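Local coordinates for protein thermotoga maritima TmcAL (Thermotoga maritima, PDB 5Y0T) that belongs to the HIGH nucleotidyl transferase family of the HUP clan and holds adenosine-5'-rp-alpha-thio-triphosphate in a pocket of its fold, at residues G45-I58 with I236-L250. Residues are numbered along the deposited sequence; the frame is centred on the assembly and turned at random.
Sequences GEPAVIDKFARAEI and ILMREINEGRGPVFL
The carboxylates of Glu240 and Asp51 come close, OE1 of Glu240 4.3 Å from OD1 of Asp51, a meeting of like charges probably eased by shared water and by the arginines that hold Glu240. One water donates to both of these oxygens; a second joins Glu240 OE1 to Asp51 N and Arg245 O. Bent at chi2 (-62°), Glu240 lays its CG and CD against Ala54 CB, and its OE2 accepts from Arg239 NE, Arg239 NH2 and Arg245 NH2, which probably keeps it ionised. Asp51 itself N-caps helix 52-58, OD1 taking Ala54 N at 3.0 Å, while its OD2 pairs with Arg412. Helices 52-58 and 236-242 run nearly antiparallel over these segments (157°). Between them Arg239 NH1 gives an almost straight bond (176°) to Glu57 OE1, 2.9 Å long; the oxygen lies in the guanidinium plane, whereas the nitrogen stands above the carboxylate plane. Glu57, Arg239, Glu240, Glu243 and Arg245 thus form one salt-bridge network joining the helices, the second ended by a Schellman motif at Gly244. Alongside, Ile58 CG1 and CD1 lie against Ile236 CB, and Ile50 CG2 meets Leu237 CD1 at 3.8 Å. Beyond the helices, Val248 N bonds to Val49 O (2.9 Å), Val49 CG2 touches Pro247 CB at 3.5 Å, and the Pro47 ring rests against Val248 CG1 and the backbone at Leu250. Helix 210-218 packs on Val49, Leu237 and Phe249, helix 222-228 on Leu237, and strand 337-343 lies against Lys52, Phe53 and Ala56 of helix 52-61.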
ATOM      1  N   GLY A  45      -7.845  10.480  13.117  1.00 27.28           N
ATOM      2  CA  GLY A  45      -7.067   9.926  12.016  1.00 22.46           C
ATOM      3  C   GLY A  45      -5.580   9.754  12.322  1.00 28.54           C
ATOM      4  O   GLY A  45      -4.743   9.772  11.427  1.00 26.93           O
ATOM      5  N   GLU A  46      -5.245   9.589  13.594  1.00 25.86           N
ATOM      6  CA  GLU A  46      -3.854   9.374  13.998  1.00 28.64           C
ATOM      7  C   GLU A  46      -3.730   7.995  14.621  1.00 27.51           C
ATOM      8  O   GLU A  46      -4.729   7.445  15.072  1.00 24.96           O
ATOM      9  CB  GLU A  46      -3.401  10.429  15.004  1.00 26.68           C
ATOM     10  CG  GLU A  46      -3.380  11.857  14.466  1.00 31.38           C
ATOM     11  CD  GLU A  46      -2.649  12.801  15.390  1.00 34.40           C
ATOM     12  OE1 GLU A  46      -1.403  12.710  15.462  1.00 35.95           O
ATOM     13  OE2 GLU A  46      -3.320  13.638  16.040  1.00 38.30           O
ATOM     14  N   PRO A  47      -2.512   7.433  14.641  1.00 28.32           N
ATOM     15  CA  PRO A  47      -2.306   6.218  15.433  1.00 21.67           C
ATOM     16  C   PRO A  47      -2.317   6.555  16.911  1.00 21.83           C
ATOM     17  O   PRO A  47      -1.967   7.681  17.282  1.00 20.74           O
ATOM     18  CB  PRO A  47      -0.919   5.736  15.010  1.00 16.95           C
ATOM     19  CG  PRO A  47      -0.204   7.003  14.575  1.00 24.52           C
ATOM     20  CD  PRO A  47      -1.276   7.895  13.985  1.00 28.21           C
ATOM     21  N   ALA A  48      -2.687   5.590  17.744  1.00 22.30           N
ATOM     22  CA  ALA A  48      -2.526   5.749  19.178  1.00 19.84           C
ATOM     23  C   ALA A  48      -1.036   5.782  19.453  1.00 22.56           C
ATOM     24  O   ALA A  48      -0.243   5.121  18.757  1.00 19.01           O
ATOM     25  CB  ALA A  48      -3.212   4.623  19.921  1.00 22.78           C
ATOM     26  N   VAL A  49      -0.620   6.566  20.432  1.00 17.49           N
ATOM     27  CA  VAL A  49       0.807   6.753  20.610  1.00 23.39           C
ATOM     28  C   VAL A  49       1.453   5.480  21.200  1.00 21.28           C
ATOM     29  O   VAL A  49       2.636   5.218  20.969  1.00 27.03           O
ATOM     30  CB  VAL A  49       1.098   8.010  21.469  1.00 20.11           C
ATOM     31  CG1 VAL A  49       0.631   7.822  22.935  1.00 17.56           C
ATOM     32  CG2 VAL A  49       2.571   8.378  21.368  1.00 26.58           C
ATOM     33  N   ILE A  50       0.666   4.691  21.938  1.00 19.37           N
ATOM     34  CA  ILE A  50       1.033   3.307  22.297  1.00 20.06           C
ATOM     35  C   ILE A  50      -0.187   2.440  22.023  1.00 20.72           C
ATOM     36  O   ILE A  50      -1.280   2.979  21.862  1.00 18.65           O
ATOM     37  CB  ILE A  50       1.460   3.143  23.760  1.00 18.35           C
ATOM     38  CG1 ILE A  50       0.388   3.716  24.707  1.00 16.23           C
ATOM     39  CG2 ILE A  50       2.815   3.808  24.031  1.00 18.40           C
ATOM     40  CD1 ILE A  50       0.784   3.564  26.196  1.00 23.73           C
ATOM     41  N   ASP A  51      -0.037   1.115  21.969  1.00 20.56           N
ATOM     42  CA  ASP A  51      -1.125   0.335  21.371  1.00 18.87           C
ATOM     43  C   ASP A  51      -2.254   0.047  22.354  1.00 19.63           C
ATOM     44  O   ASP A  51      -2.197   0.427  23.522  1.00 16.04           O
ATOM     45  CB  ASP A  51      -0.591  -0.963  20.714  1.00 22.06           C
ATOM     46  CG  ASP A  51      -0.158  -2.038  21.701  1.00 23.38           C
ATOM     47  OD1 ASP A  51      -0.413  -1.949  22.925  1.00 23.54           O
ATOM     48  OD2 ASP A  51       0.450  -3.020  21.215  1.00 27.54           O
ATOM     49  N   LYS A  52      -3.298  -0.610  21.860  1.00 16.06           N
ATOM     50  CA  LYS A  52      -4.531  -0.749  22.632  1.00 17.17           C
ATOM     51  C   LYS A  52      -4.356  -1.707  23.805  1.00 18.28           C
ATOM     52  O   LYS A  52      -5.057  -1.597  24.815  1.00 20.85           O
ATOM     53  CB  LYS A  52      -5.673  -1.226  21.718  1.00 16.79           C
ATOM     54  CG  LYS A  52      -5.443  -2.642  21.170  1.00 18.33           C
ATOM     55  CD  LYS A  52      -6.372  -2.942  19.993  1.00 14.31           C
ATOM     56  CE  LYS A  52      -6.091  -4.348  19.438  1.00 17.96           C
ATOM     57  NZ  LYS A  52      -6.994  -4.670  18.276  1.00 18.23           N
ATOM     58  N   PHE A  53      -3.410  -2.635  23.697  1.00 17.22           N
ATOM     59  CA  PHE A  53      -3.176  -3.570  24.803  1.00 17.75           C
ATOM     60  C   PHE A  53      -2.547  -2.841  25.996  1.00 22.95           C
ATOM     61  O   PHE A  53      -2.918  -3.051  27.158  1.00 21.94           O
ATOM     62  CB  PHE A  53      -2.299  -4.732  24.325  1.00 22.95           C
ATOM     63  CG  PHE A  53      -2.898  -5.480  23.154  1.00 22.19           C
ATOM     64  CD1 PHE A  53      -4.049  -6.227  23.314  1.00 27.72           C
ATOM     65  CD2 PHE A  53      -2.314  -5.422  21.905  1.00 26.73           C
ATOM     66  CE1 PHE A  53      -4.605  -6.908  22.236  1.00 25.02           C
ATOM     67  CE2 PHE A  53      -2.868  -6.098  20.829  1.00 30.79           C
ATOM     68  CZ  PHE A  53      -4.008  -6.838  21.001  1.00 24.05           C
ATOM     69  N   ALA A  54      -1.606  -1.958  25.702  1.00 19.84           N
ATOM     70  CA  ALA A  54      -1.020  -1.116  26.740  1.00 18.00           C
ATOM     71  C   ALA A  54      -2.056  -0.146  27.318  1.00 19.53           C
ATOM     72  O   ALA A  54      -2.159   0.030  28.539  1.00 21.47           O
ATOM     73  CB  ALA A  54       0.179  -0.350  26.179  1.00 19.35           C
ATOM     74  N   ARG A  55      -2.831   0.490  26.452  1.00 16.83           N
ATOM     75  CA  ARG A  55      -3.784   1.483  26.946  1.00 20.65           C
ATOM     76  C   ARG A  55      -4.957   0.802  27.682  1.00 22.60           C
ATOM     77  O   ARG A  55      -5.491   1.357  28.639  1.00 17.30           O
ATOM     78  CB  ARG A  55      -4.262   2.382  25.794  1.00 15.33           C
ATOM     79  CG  ARG A  55      -3.316   3.575  25.566  1.00 22.20           C
ATOM     80  CD  ARG A  55      -3.365   4.132  24.128  1.00 21.79           C
ATOM     81  NE  ARG A  55      -4.737   4.277  23.637  1.00 16.81           N
ATOM     82  CZ  ARG A  55      -5.243   3.535  22.662  1.00 16.79           C
ATOM     83  NH1 ARG A  55      -4.477   2.629  22.052  1.00 16.67           N
ATOM     84  NH2 ARG A  55      -6.499   3.705  22.280  1.00 18.05           N
ATOM     85  N   ALA A  56      -5.327  -0.410  27.271  1.00 18.36           N
ATOM     86  CA  ALA A  56      -6.329  -1.186  28.030  1.00 21.63           C
ATOM     87  C   ALA A  56      -5.855  -1.460  29.458  1.00 20.76           C
ATOM     88  O   ALA A  56      -6.619  -1.341  30.431  1.00 18.76           O
ATOM     89  CB  ALA A  56      -6.648  -2.507  27.321  1.00 21.10           C
ATOM     90  N   GLU A  57      -4.587  -1.820  29.599  1.00 17.66           N
ATOM     91  CA  GLU A  57      -4.071  -2.100  30.930  1.00 23.00           C
ATOM     92  C   GLU A  57      -4.092  -0.849  31.808  1.00 22.36           C
ATOM     93  O   GLU A  57      -4.436  -0.923  32.999  1.00 23.22           O
ATOM     94  CB  GLU A  57      -2.642  -2.669  30.874  1.00 20.18           C
ATOM     95  CG  GLU A  57      -2.141  -3.029  32.243  1.00 22.32           C
ATOM     96  CD  GLU A  57      -0.739  -3.607  32.258  1.00 26.52           C
ATOM     97  OE1 GLU A  57      -0.261  -4.097  31.210  1.00 25.81           O
ATOM     98  OE2 GLU A  57      -0.122  -3.561  33.338  1.00 27.45           O
ATOM     99  N   ILE A  58      -3.705   0.291  31.244  1.00 17.03           N
ATOM    100  CA  ILE A  58      -3.810   1.552  31.997  1.00 18.13           C
ATOM    101  C   ILE A  58      -5.246   1.823  32.445  1.00 18.73           C
ATOM    102  O   ILE A  58      -5.487   2.196  33.601  1.00 20.33           O
ATOM    103  CB  ILE A  58      -3.305   2.757  31.170  1.00 24.84           C
ATOM    104  CG1 ILE A  58      -1.821   2.581  30.808  1.00 20.92           C
ATOM    105  CG2 ILE A  58      -3.528   4.058  31.949  1.00 19.00           C
ATOM    106  CD1 ILE A  58      -1.318   3.539  29.707  1.00 20.26           C
ATOM    107  N   ILE A 236       3.477   2.775  32.240  1.00 18.14           N
ATOM    108  CA  ILE A 236       3.219   1.898  31.105  1.00 18.13           C
ATOM    109  C   ILE A 236       3.758   2.523  29.805  1.00 26.18           C
ATOM    110  O   ILE A 236       4.287   1.824  28.928  1.00 25.47           O
ATOM    111  CB  ILE A 236       1.711   1.599  30.957  1.00 23.54           C
ATOM    112  CG1 ILE A 236       1.174   0.797  32.151  1.00 33.58           C
ATOM    113  CG2 ILE A 236       1.433   0.869  29.647  1.00 18.55           C
ATOM    114  CD1 ILE A 236       1.645  -0.607  32.229  1.00 43.62           C
ATOM    115  N   LEU A 237       3.606   3.838  29.681  1.00 29.21           N
ATOM    116  CA  LEU A 237       4.151   4.577  28.541  1.00 26.23           C
ATOM    117  C   LEU A 237       5.662   4.353  28.432  1.00 28.33           C
ATOM    118  O   LEU A 237       6.183   4.045  27.356  1.00 25.30           O
ATOM    119  CB  LEU A 237       3.847   6.074  28.674  1.00 26.20           C
ATOM    120  CG  LEU A 237       4.466   6.973  27.602  1.00 27.43           C
ATOM    121  CD1 LEU A 237       3.852   6.667  26.234  1.00 21.34           C
ATOM    122  CD2 LEU A 237       4.293   8.438  27.957  1.00 29.20           C
ATOM    123  N   MET A 238       6.358   4.492  29.555  1.00 24.98           N
ATOM    124  CA  MET A 238       7.799   4.232  29.599  1.00 27.41           C
ATOM    125  C   MET A 238       8.137   2.773  29.274  1.00 28.98           C
ATOM    126  O   MET A 238       9.134   2.495  28.589  1.00 24.86           O
ATOM    127  CB  MET A 238       8.363   4.601  30.973  1.00 26.73           C
ATOM    128  CG  MET A 238       8.387   6.098  31.247  1.00 38.14           C
ATOM    129  SD  MET A 238       9.482   6.997  30.128  1.00 60.84           S
ATOM    130  CE  MET A 238       8.314   7.857  29.081  1.00 40.07           C
ATOM    131  N   ARG A 239       7.312   1.852  29.768  1.00 28.84           N
ATOM    132  CA  ARG A 239       7.475   0.426  29.478  1.00 29.26           C
ATOM    133  C   ARG A 239       7.468   0.165  27.979  1.00 27.38           C
ATOM    134  O   ARG A 239       8.321  -0.561  27.453  1.00 22.42           O
ATOM    135  CB  ARG A 239       6.363  -0.401  30.139  1.00 31.74           C
ATOM    136  CG  ARG A 239       6.491  -1.914  29.895  1.00 32.10           C
ATOM    137  CD  ARG A 239       5.228  -2.665  30.297  1.00 31.36           C
ATOM    138  NE  ARG A 239       4.188  -2.557  29.279  1.00 31.17           N
ATOM    139  CZ  ARG A 239       2.917  -2.896  29.465  1.00 30.14           C
ATOM    140  NH1 ARG A 239       2.520  -3.352  30.647  1.00 31.07           N
ATOM    141  NH2 ARG A 239       2.041  -2.772  28.470  1.00 27.36           N
ATOM    142  N   GLU A 240       6.498   0.753  27.285  1.00 22.32           N
ATOM    143  CA  GLU A 240       6.375   0.525  25.852  1.00 22.69           C
ATOM    144  C   GLU A 240       7.543   1.163  25.107  1.00 26.84           C
ATOM    145  O   GLU A 240       8.057   0.601  24.136  1.00 26.10           O
ATOM    146  CB  GLU A 240       5.042   1.069  25.322  1.00 23.09           C
ATOM    147  CG  GLU A 240       3.824   0.392  25.925  1.00 19.39           C
ATOM    148  CD  GLU A 240       3.778  -1.083  25.594  1.00 26.03           C
ATOM    149  OE1 GLU A 240       3.591  -1.388  24.402  1.00 25.86           O
ATOM    150  OE2 GLU A 240       3.947  -1.931  26.514  1.00 24.52           O
ATOM    151  N   ILE A 241       7.963   2.337  25.557  1.00 22.78           N
ATOM    152  CA  ILE A 241       9.083   3.009  24.919  1.00 25.36           C
ATOM    153  C   ILE A 241      10.385   2.220  25.155  1.00 29.03           C
ATOM    154  O   ILE A 241      11.170   2.032  24.224  1.00 27.16           O
ATOM    155  CB  ILE A 241       9.217   4.456  25.425  1.00 26.81           C
ATOM    156  CG1 ILE A 241       7.986   5.266  24.986  1.00 23.99           C
ATOM    157  CG2 ILE A 241      10.523   5.105  24.929  1.00 25.30           C
ATOM    158  CD1 ILE A 241       7.992   6.695  25.468  1.00 26.71           C
ATOM    159  N   ASN A 242      10.589   1.734  26.382  1.00 25.77           N
ATOM    160  CA  ASN A 242      11.759   0.908  26.709  1.00 24.06           C
ATOM    161  C   ASN A 242      11.887  -0.360  25.887  1.00 23.58           C
ATOM    162  O   ASN A 242      13.000  -0.853  25.686  1.00 25.64           O
ATOM    163  CB  ASN A 242      11.745   0.506  28.182  1.00 29.16           C
ATOM    164  CG  ASN A 242      11.977   1.668  29.095  1.00 35.99           C
ATOM    165  OD1 ASN A 242      12.479   2.708  28.666  1.00 35.44           O
ATOM    166  ND2 ASN A 242      11.615   1.508  30.367  1.00 41.67           N
ATOM    167  N   GLU A 243      10.755  -0.921  25.461  1.00 25.09           N
ATOM    168  CA  GLU A 243      10.772  -2.146  24.660  1.00 21.47           C
ATOM    169  C   GLU A 243      10.661  -1.892  23.159  1.00 25.80           C
ATOM    170  O   GLU A 243      10.625  -2.836  22.378  1.00 26.84           O
ATOM    171  CB  GLU A 243       9.649  -3.081  25.101  1.00 22.54           C
ATOM    172  CG  GLU A 243       9.835  -3.613  26.519  1.00 29.09           C
ATOM    173  CD  GLU A 243       8.800  -4.654  26.896  1.00 34.43           C
ATOM    174  OE1 GLU A 243       8.486  -5.539  26.066  1.00 31.70           O
ATOM    175  OE2 GLU A 243       8.288  -4.579  28.026  1.00 36.25           O
ATOM    176  N   GLY A 244      10.576  -0.623  22.764  1.00 22.02           N
ATOM    177  CA  GLY A 244      10.551  -0.249  21.359  1.00 24.02           C
ATOM    178  C   GLY A 244       9.184  -0.391  20.710  1.00 25.66           C
ATOM    179  O   GLY A 244       9.081  -0.547  19.498  1.00 20.97           O
ATOM    180  N   ARG A 245       8.138  -0.403  21.527  1.00 22.33           N
ATOM    181  CA  ARG A 245       6.767  -0.425  21.030  1.00 22.51           C
ATOM    182  C   ARG A 245       6.115   0.961  21.065  1.00 22.53           C
ATOM    183  O   ARG A 245       4.916   1.101  20.866  1.00 25.15           O
ATOM    184  CB  ARG A 245       5.930  -1.450  21.801  1.00 23.00           C
ATOM    185  CG  ARG A 245       6.296  -2.906  21.432  1.00 26.70           C
ATOM    186  CD  ARG A 245       5.257  -3.905  21.967  1.00 25.51           C
ATOM    187  NE  ARG A 245       5.118  -3.725  23.401  1.00 21.56           N
ATOM    188  CZ  ARG A 245       5.872  -4.322  24.311  1.00 28.27           C
ATOM    189  NH1 ARG A 245       6.818  -5.197  23.941  1.00 24.51           N
ATOM    190  NH2 ARG A 245       5.679  -4.037  25.595  1.00 23.02           N
ATOM    191  N   GLY A 246       6.891   1.982  21.394  1.00 24.44           N
ATOM    192  CA  GLY A 246       6.389   3.341  21.273  1.00 23.06           C
ATOM    193  C   GLY A 246       7.518   4.341  21.377  1.00 22.03           C
ATOM    194  O   GLY A 246       8.646   3.961  21.643  1.00 22.37           O
ATOM    195  N   PRO A 247       7.224   5.631  21.155  1.00 22.00           N
ATOM    196  CA  PRO A 247       5.912   6.131  20.752  1.00 24.40           C
ATOM    197  C   PRO A 247       5.700   5.870  19.277  1.00 27.32           C
ATOM    198  O   PRO A 247       6.674   5.697  18.555  1.00 24.94           O
ATOM    199  CB  PRO A 247       5.996   7.634  21.045  1.00 24.51           C
ATOM    200  CG  PRO A 247       7.459   7.955  20.845  1.00 31.05           C
ATOM    201  CD  PRO A 247       8.225   6.707  21.281  1.00 23.22           C
ATOM    202  N   VAL A 248       4.450   5.813  18.846  1.00 21.38           N
ATOM    203  CA  VAL A 248       4.135   5.702  17.429  1.00 21.24           C
ATOM    204  C   VAL A 248       3.443   6.992  17.010  1.00 23.37           C
ATOM    205  O   VAL A 248       2.448   7.386  17.625  1.00 23.74           O
ATOM    206  CB  VAL A 248       3.221   4.496  17.130  1.00 20.20           C
ATOM    207  CG1 VAL A 248       2.821   4.484  15.642  1.00 18.16           C
ATOM    208  CG2 VAL A 248       3.915   3.181  17.523  1.00 16.24           C
ATOM    209  N   PHE A 249       3.969   7.664  15.986  1.00 18.66           N
ATOM    210  CA  PHE A 249       3.390   8.941  15.541  1.00 18.99           C
ATOM    211  C   PHE A 249       2.907   8.841  14.099  1.00 21.76           C
ATOM    212  O   PHE A 249       3.400   8.020  13.327  1.00 21.78           O
ATOM    213  CB  PHE A 249       4.398  10.093  15.656  1.00 21.67           C
ATOM    214  CG  PHE A 249       4.822  10.414  17.067  1.00 27.30           C
ATOM    215  CD1 PHE A 249       3.896  10.854  18.004  1.00 29.17           C
ATOM    216  CD2 PHE A 249       6.152  10.294  17.452  1.00 24.80           C
ATOM    217  CE1 PHE A 249       4.290  11.164  19.302  1.00 29.85           C
ATOM    218  CE2 PHE A 249       6.552  10.596  18.747  1.00 26.65           C
ATOM    219  CZ  PHE A 249       5.609  11.033  19.676  1.00 22.31           C
ATOM    220  N   LEU A 250       1.941   9.676  13.736  1.00 23.24           N
ATOM    221  CA  LEU A 250       1.419   9.670  12.369  1.00 24.81           C
ATOM    222  C   LEU A 250       2.519   9.888  11.344  1.00 21.98           C
ATOM    223  O   LEU A 250       2.515   9.285  10.273  1.00 22.59           O
ATOM    224  CB  LEU A 250       0.351  10.743  12.201  1.00 26.57           C
ATOM    225  CG  LEU A 250      -0.291  10.797  10.817  1.00 31.18           C
ATOM    226  CD1 LEU A 250      -0.953   9.487  10.482  1.00 29.92           C
ATOM    227  CD2 LEU A 250      -1.295  11.939  10.782  1.00 31.41           C
TER
HETATM  228  O   HOH W   1       0.438  10.997  15.935  1.00 20.93           O
HETATM  229  O   HOH W   2       0.307   9.272  17.934  1.00 24.47           O
HETATM  230  O   HOH W   3       2.616   0.294  22.369  1.00 24.10           O
HETATM  231  O   HOH W   4       1.540  -3.167  24.459  1.00 24.14           O
HETATM  232  O   HOH W   5      -0.618  -4.159  28.532  1.00 29.63           O